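Local coordinates for protein haloacid dehalogenase-like hydrolase (Bacteroides thetaiotaomicron, PDB 2RBK) that probably acts as a magnesium-dependent phosphatase of the haloacid dehalogenase superfamily, binding vanadate together with magnesium in its active site, at residues C169-W174 / A179-K184. Numbering follows the deposited sequence.
With VN4 (oxido(dioxo)vanadium), chain C.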
loop_
_atom_site.group_PDB
_atom_site.type_symbol
_atom_site.label_atom_id
_atom_site.label_comp_id
_atom_site.label_asym_id
_atom_site.label_seq_id
_atom_site.Cartn_x
_atom_site.Cartn_y
_atom_site.Cartn_z
ATOM N N CYS A 169 -0.373 -10.629 13.615
ATOM C CA CYS A 169 -0.489 -9.895 12.360
ATOM C C CYS A 169 -0.210 -8.408 12.552
ATOM O O CYS A 169 -0.430 -7.810 13.601
ATOM C CB CYS A 169 -1.848 -10.060 11.734
ATOM S SG CYS A 169 -2.260 -11.659 11.118
ATOM N N GLU A 170 0.200 -7.789 11.464
ATOM C CA GLU A 170 0.248 -6.357 11.317
ATOM C C GLU A 170 -1.063 -5.863 10.775
ATOM O O GLU A 170 -1.724 -6.544 9.971
ATOM C CB GLU A 170 1.328 -5.981 10.316
ATOM C CG GLU A 170 2.706 -6.459 10.688
ATOM C CD GLU A 170 3.258 -6.074 12.037
ATOM O OE1 GLU A 170 2.908 -5.013 12.561
ATOM O OE2 GLU A 170 4.080 -6.870 12.585
ATOM N N ILE A 171 -1.484 -4.679 11.183
ATOM C CA ILE A 171 -2.710 -4.078 10.756
ATOM C C ILE A 171 -2.433 -2.647 10.381
ATOM O O ILE A 171 -1.865 -1.916 11.212
ATOM C CB ILE A 171 -3.828 -4.137 11.814
ATOM C CG1 ILE A 171 -3.993 -5.504 12.464
ATOM C CG2 ILE A 171 -5.080 -3.632 11.118
ATOM C CD1 ILE A 171 -4.576 -5.357 13.852
ATOM N N GLY A 172 -2.778 -2.252 9.140
ATOM C CA GLY A 172 -2.576 -0.875 8.727
ATOM C C GLY A 172 -3.762 -0.295 8.005
ATOM O O GLY A 172 -4.502 -1.069 7.396
ATOM N N ARG A 173 -3.922 0.990 7.964
ATOM C CA ARG A 173 -4.970 1.604 7.082
ATOM C C ARG A 173 -4.398 2.692 6.134
ATOM O O ARG A 173 -3.557 3.515 6.477
ATOM C CB ARG A 173 -6.088 2.277 7.831
ATOM C CG ARG A 173 -6.791 1.535 8.905
ATOM C CD ARG A 173 -8.011 2.139 9.604
ATOM N NE ARG A 173 -8.463 1.122 10.579
ATOM C CZ ARG A 173 -9.601 0.544 10.551
ATOM N NH1 ARG A 173 -10.515 0.922 9.659
ATOM N NH2 ARG A 173 -9.937 -0.414 11.420
ATOM N N TRP A 174 -4.917 2.694 4.869
ATOM C CA TRP A 174 -4.771 3.727 3.900
ATOM C C TRP A 174 -6.010 4.496 3.511
ATOM O O TRP A 174 -5.988 5.453 2.828
ATOM C CB TRP A 174 -4.086 3.205 2.630
ATOM C CG TRP A 174 -4.656 2.021 1.922
ATOM C CD1 TRP A 174 -4.432 0.678 2.215
ATOM C CD2 TRP A 174 -5.530 2.022 0.781
ATOM N NE1 TRP A 174 -5.085 -0.112 1.364
ATOM C CE2 TRP A 174 -5.759 0.653 0.454
ATOM C CE3 TRP A 174 -6.113 2.996 -0.004
ATOM C CZ2 TRP A 174 -6.556 0.219 -0.610
ATOM C CZ3 TRP A 174 -6.900 2.597 -1.067
ATOM C CH2 TRP A 174 -7.098 1.261 -1.347
ATOM N N ALA A 179 -9.214 -1.953 6.904
ATOM C CA ALA A 179 -7.810 -2.119 7.263
ATOM C C ALA A 179 -7.236 -3.280 6.456
ATOM O O ALA A 179 -7.972 -4.178 6.076
ATOM C CB ALA A 179 -7.657 -2.371 8.765
ATOM N N ASP A 180 -5.913 -3.302 6.308
ATOM C CA ASP A 180 -5.192 -4.403 5.715
ATOM C C ASP A 180 -4.432 -5.157 6.798
ATOM O O ASP A 180 -3.715 -4.535 7.592
ATOM C CB ASP A 180 -4.175 -3.908 4.686
ATOM C CG ASP A 180 -4.765 -3.285 3.437
ATOM O OD1 ASP A 180 -5.851 -3.705 2.977
ATOM O OD2 ASP A 180 -4.042 -2.372 2.911
ATOM N N VAL A 181 -4.549 -6.463 6.786
ATOM C CA VAL A 181 -3.958 -7.359 7.763
ATOM C C VAL A 181 -2.980 -8.264 7.016
ATOM O O VAL A 181 -3.353 -8.917 6.039
ATOM C CB VAL A 181 -5.040 -8.164 8.461
ATOM C CG1 VAL A 181 -4.408 -9.066 9.537
ATOM C CG2 VAL A 181 -6.066 -7.257 9.110
ATOM N N THR A 182 -1.723 -8.316 7.516
ATOM C CA THR A 182 -0.654 -9.113 6.955
ATOM C C THR A 182 0.089 -9.793 8.088
ATOM O O THR A 182 -0.113 -9.509 9.269
ATOM C CB THR A 182 0.293 -8.230 6.120
ATOM O OG1 THR A 182 0.690 -7.128 6.950
ATOM C CG2 THR A 182 -0.344 -7.767 4.812
ATOM N N ALA A 183 0.983 -10.729 7.728
ATOM C CA ALA A 183 1.704 -11.480 8.735
ATOM C C ALA A 183 2.733 -10.633 9.469
ATOM O O ALA A 183 3.098 -9.514 9.079
ATOM C CB ALA A 183 2.376 -12.682 8.061
ATOM N N LYS A 184 3.242 -11.189 10.574
ATOM C CA LYS A 184 4.187 -10.545 11.468
ATOM C C LYS A 184 5.325 -9.894 10.727
ATOM O O LYS A 184 6.042 -10.517 9.978
ATOM C CB LYS A 184 4.764 -11.602 12.429
ATOM C CG LYS A 184 5.856 -11.228 13.385
ATOM C CD LYS A 184 5.163 -10.528 14.554
ATOM C CE LYS A 184 6.143 -10.321 15.691
ATOM N NZ LYS A 184 5.504 -9.289 16.579
HETATM V V VN4 C . -1.559 3.049 -0.745
HETATM O O1 VN4 C . -1.290 2.813 -2.370
HETATM O O2 VN4 C . -2.516 4.414 -0.183
HETATM O O3 VN4 C . -1.506 1.720 0.522
HETATM O O HOH W 1 5.828 -6.453 14.631
HETATM O O HOH W 2 3.185 -7.962 15.402
HETATM O O HOH W 3 -3.092 -0.842 5.001
HETATM O O HOH W 4 -5.672 -3.212 0.119
HETATM O O HOH W 5 -3.264 1.886 -1.250
#
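Trp174 reaches across to Asp180 with its indole N-H: NE1 lies 2.9 Å from OD2, but the angle of 125° at the hydrogen makes the bond weak. OD2 sits at the ring's edge, in its plane, while the carboxylate is turned 44° from the indole. Trp174 CG stands between its backbone N and carbonyl carbon (chi1 55°), letting one ring face meet the vanadate and the water coordinated to vanadium, whose oxygen lies 3.0 Å above the plane, over the ring's centre. With an alanine here, Asp180 OD2 would probably lack its indole donor and a gap would open beside the vanadate. Asn69 and Thr151 also bond to the carboxylate of Asp180, a short acidic group able to serve several donors, and one water donates to OD2 and, weakly, to Gly172 O. Behind this end, Gly172 and Asp180 form a hydrogen-bonded pair, Asp180 N to Gly172 O being nearly straight; Glu170 and Thr182 form another. Between them Ile171 and Val181, branched residues suited to packing on one face, make the non-hydrogen-bonded pair; in the conformer described, Ile171 CG2 also touches Ala179 CB at 3.7 Å. The small Ala179 methyl lies 3.8 Å over one face of the Arg173 guanidinium, which Glu159 holds by a salt bridge. At the far end Glu170 OE2 accepts from Gly185 N, and two waters bridge it to Lys184 NZ, one only weakly at the lysine. The segments make an antiparallel beta hairpin that carries Trp174 into the vanadate pocket beside the magnesium site of this HAD-type hydrolase.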